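Local structure of angiotensin-converting enzyme (Anopheles gambiae, 6S1Y) at residues A328-F333 with Q363-Y368. The protein is a zinc metallopeptidase of the angiotensin-converting enzyme family from a malaria mosquito, probably cleaving short peptides, and here holds a gamma-glutamyl peptide in its active site. Residues are numbered along the deposited sequence; the frame is centred on the assembly and turned at random.
With KSN ((2~{S})-2-[[(4~{S})-4-azanyl-5-oxidanyl-5-oxidanylidene-pentanoyl]amino]pentanedioic acid), chain H.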
loop_
_atom_site.group_PDB
_atom_site.type_symbol
_atom_site.label_atom_id
_atom_site.label_comp_id
_atom_site.label_asym_id
_atom_site.label_seq_id
_atom_site.Cartn_x
_atom_site.Cartn_y
_atom_site.Cartn_z
ATOM N N ALA A 328 7.744 -5.957 -2.062
ATOM C CA ALA A 328 7.843 -6.288 -0.648
ATOM C C ALA A 328 6.523 -6.798 -0.102
ATOM O O ALA A 328 5.468 -6.233 -0.377
ATOM C CB ALA A 328 8.282 -5.053 0.150
ATOM N N SER A 329 6.583 -7.840 0.726
ATOM C CA SER A 329 5.358 -8.382 1.299
ATOM C C SER A 329 5.609 -8.972 2.674
ATOM O O SER A 329 6.740 -9.248 3.059
ATOM C CB SER A 329 4.741 -9.447 0.385
ATOM O OG SER A 329 5.707 -10.387 0.006
ATOM N N ALA A 330 4.527 -9.169 3.409
ATOM C CA ALA A 330 4.571 -9.693 4.762
ATOM C C ALA A 330 3.524 -10.787 4.907
ATOM O O ALA A 330 2.343 -10.566 4.606
ATOM C CB ALA A 330 4.345 -8.570 5.778
ATOM N N TRP A 331 3.956 -11.959 5.408
ATOM C CA TRP A 331 3.198 -13.198 5.301
ATOM C C TRP A 331 2.856 -13.786 6.660
ATOM O O TRP A 331 3.701 -13.872 7.545
ATOM C CB TRP A 331 3.978 -14.241 4.504
ATOM C CG TRP A 331 4.123 -13.898 3.060
ATOM C CD1 TRP A 331 4.862 -12.881 2.528
ATOM C CD2 TRP A 331 3.518 -14.581 1.957
ATOM N NE1 TRP A 331 4.750 -12.890 1.156
ATOM C CE2 TRP A 331 3.921 -13.915 0.783
ATOM C CE3 TRP A 331 2.665 -15.682 1.851
ATOM C CZ2 TRP A 331 3.508 -14.318 -0.485
ATOM C CZ3 TRP A 331 2.246 -16.081 0.584
ATOM C CH2 TRP A 331 2.671 -15.405 -0.565
ATOM N N ASP A 332 1.605 -14.217 6.793
ATOM C CA ASP A 332 1.080 -14.890 7.974
ATOM C C ASP A 332 0.790 -16.339 7.601
ATOM O O ASP A 332 -0.017 -16.606 6.694
ATOM C CB ASP A 332 -0.198 -14.199 8.456
ATOM C CG ASP A 332 -0.723 -14.786 9.770
ATOM O OD1 ASP A 332 -0.054 -15.696 10.328
ATOM O OD2 ASP A 332 -1.797 -14.327 10.247
ATOM N N PHE A 333 1.442 -17.276 8.286
ATOM C CA PHE A 333 1.276 -18.692 7.962
ATOM C C PHE A 333 0.303 -19.390 8.895
ATOM O O PHE A 333 0.214 -20.618 8.873
ATOM C CB PHE A 333 2.627 -19.400 7.954
ATOM C CG PHE A 333 3.505 -18.975 6.812
ATOM C CD1 PHE A 333 4.363 -17.896 6.938
ATOM C CD2 PHE A 333 3.434 -19.627 5.600
ATOM C CE1 PHE A 333 5.150 -17.496 5.889
ATOM C CE2 PHE A 333 4.207 -19.229 4.540
ATOM C CZ PHE A 333 5.069 -18.158 4.679
ATOM N N GLN A 363 3.705 -7.370 13.002
ATOM C CA GLN A 363 3.236 -7.125 14.360
ATOM C C GLN A 363 1.740 -7.375 14.472
ATOM O O GLN A 363 1.262 -7.910 15.476
ATOM C CB GLN A 363 3.567 -5.698 14.777
ATOM C CG GLN A 363 3.158 -5.363 16.203
ATOM C CD GLN A 363 3.948 -6.154 17.245
ATOM O OE1 GLN A 363 3.404 -6.530 18.288
ATOM N NE2 GLN A 363 5.233 -6.398 16.966
ATOM N N TYR A 364 0.974 -6.980 13.465
ATOM C CA TYR A 364 -0.459 -7.223 13.515
ATOM C C TYR A 364 -0.717 -8.727 13.555
ATOM O O TYR A 364 -1.484 -9.217 14.392
ATOM C CB TYR A 364 -1.125 -6.558 12.313
ATOM C CG TYR A 364 -2.559 -6.055 12.471
ATOM C CD1 TYR A 364 -3.393 -6.493 13.491
ATOM C CD2 TYR A 364 -3.074 -5.129 11.556
ATOM C CE1 TYR A 364 -4.719 -6.023 13.595
ATOM C CE2 TYR A 364 -4.371 -4.647 11.653
ATOM C CZ TYR A 364 -5.200 -5.093 12.666
ATOM O OH TYR A 364 -6.489 -4.584 12.712
ATOM N N TYR A 365 -0.047 -9.478 12.667
ATOM C CA TYR A 365 -0.127 -10.934 12.697
ATOM C C TYR A 365 0.119 -11.455 14.114
ATOM O O TYR A 365 -0.679 -12.235 14.652
ATOM C CB TYR A 365 0.891 -11.545 11.721
ATOM C CG TYR A 365 0.727 -11.210 10.229
ATOM C CD1 TYR A 365 -0.499 -10.824 9.692
ATOM C CD2 TYR A 365 1.823 -11.281 9.369
ATOM C CE1 TYR A 365 -0.630 -10.525 8.348
ATOM C CE2 TYR A 365 1.700 -10.994 8.016
ATOM C CZ TYR A 365 0.477 -10.614 7.512
ATOM O OH TYR A 365 0.379 -10.321 6.169
ATOM N N LEU A 366 1.218 -11.014 14.745
ATOM C CA LEU A 366 1.574 -11.531 16.062
ATOM C C LEU A 366 0.529 -11.168 17.103
ATOM O O LEU A 366 0.254 -11.969 18.004
ATOM C CB LEU A 366 2.951 -11.023 16.484
ATOM C CG LEU A 366 4.084 -11.558 15.606
ATOM C CD1 LEU A 366 5.370 -10.793 15.860
ATOM C CD2 LEU A 366 4.325 -13.076 15.831
ATOM N N GLN A 367 -0.106 -9.999 16.972
ATOM C CA GLN A 367 -1.046 -9.552 17.997
ATOM C C GLN A 367 -2.374 -10.299 17.946
ATOM O O GLN A 367 -3.062 -10.387 18.969
ATOM C CB GLN A 367 -1.307 -8.049 17.867
ATOM C CG GLN A 367 -0.126 -7.186 18.266
ATOM C CD GLN A 367 0.158 -7.256 19.762
ATOM O OE1 GLN A 367 -0.764 -7.251 20.572
ATOM N NE2 GLN A 367 1.432 -7.314 20.124
ATOM N N TYR A 368 -2.784 -10.816 16.791
ATOM C CA TYR A 368 -4.073 -11.493 16.721
ATOM C C TYR A 368 -3.960 -12.987 16.411
ATOM O O TYR A 368 -4.981 -13.634 16.164
ATOM C CB TYR A 368 -5.005 -10.789 15.714
ATOM C CG TYR A 368 -4.613 -10.738 14.238
ATOM C CD1 TYR A 368 -4.236 -11.882 13.537
ATOM C CD2 TYR A 368 -4.701 -9.539 13.520
ATOM C CE1 TYR A 368 -3.911 -11.825 12.172
ATOM C CE2 TYR A 368 -4.376 -9.473 12.166
ATOM C CZ TYR A 368 -3.995 -10.616 11.493
ATOM O OH TYR A 368 -3.689 -10.544 10.150
HETATM C C10 KSN H . 0.671 -8.165 -1.062
HETATM C C13 KSN H . 2.043 -4.332 1.181
HETATM C C17 KSN H . 3.027 0.536 -3.076
HETATM C C02 KSN H . 2.937 0.670 -1.551
HETATM C C03 KSN H . 2.681 -0.633 -0.779
HETATM C C04 KSN H . 3.023 -1.934 -1.486
HETATM C C05 KSN H . 4.087 -2.815 -0.781
HETATM C C07 KSN H . 2.439 -4.735 -0.260
HETATM C C08 KSN H . 2.332 -6.231 -0.528
HETATM C C09 KSN H . 0.880 -6.744 -0.503
HETATM N N01 KSN H . 1.875 1.614 -1.184
HETATM N N06 KSN H . 3.791 -4.158 -0.264
HETATM O O11 KSN H . 1.555 -8.677 -1.817
HETATM O O12 KSN H . -0.386 -8.833 -0.793
HETATM O O14 KSN H . 2.927 -4.391 2.081
HETATM O O15 KSN H . 0.904 -3.917 1.466
HETATM O O16 KSN H . 5.213 -2.419 -0.711
HETATM O O18 KSN H . 4.150 0.257 -3.575
HETATM O O19 KSN H . 2.056 0.695 -3.864
HETATM O O HOH W 1 -1.851 -14.383 12.848
HETATM O O HOH W 2 -3.732 -12.800 8.891
#
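Tyr365 reaches from the helix to the strand and supplies nearly all of the helix's share of this contact. Tyrosine suits the place: its ring offers a face to the Asp332 methylene while its hydroxyl reaches the Ala330 carbonyl. Its CG is anti to its own carbonyl carbon, beside the backbone N (chi1 -62°), and its CB bond points toward the strand. Asp332 CB sits almost exactly over the centre of one ring face, 3.4 Å from the centroid, in a CH-pi contact; a short side chain suits this place because its methylene can point C-H groups at the ring while its carboxylate runs on toward the helix. The ring also meets the strand backbone, with CE2 3.3 Å from Trp331 C. At the far end the phenol donates a short hydrogen bond, Tyr365 OH to Ala330 O at 2.5 Å, approaching from above the carbonyl plane. Ala330, with only a methyl group, leaves room for the ring, its CB lying 4.2 Å from Tyr365 CE2.

Toward Tyr368 the fit is looser and water takes over. Asp332 OD2 stands 3.8 Å from Tyr368 CE1, at the ring edge, and accepts from two waters. One, 2.6 Å from OD2, also donates to Tyr365 O; the other accepts from Tyr368 OH. Asp332 OD1 accepts a hydrogen bond from Phe334 N, and Tyr368 OH is also hydrogen-bonded to His384 NE2.

Ala328 O, just before the strand, accepts from N06 of the bound peptide at 2.7 Å. The contact joins strand 329-332, which begins with pocket residue Ser329, to the C-terminal part of helix 349-368, bearer of zinc ligands His357 and His361; the third, Glu385, comes from helix 381-395. Strand 339-342 pairs antiparallel with 329-332, and helix 12-42 packs against Trp331.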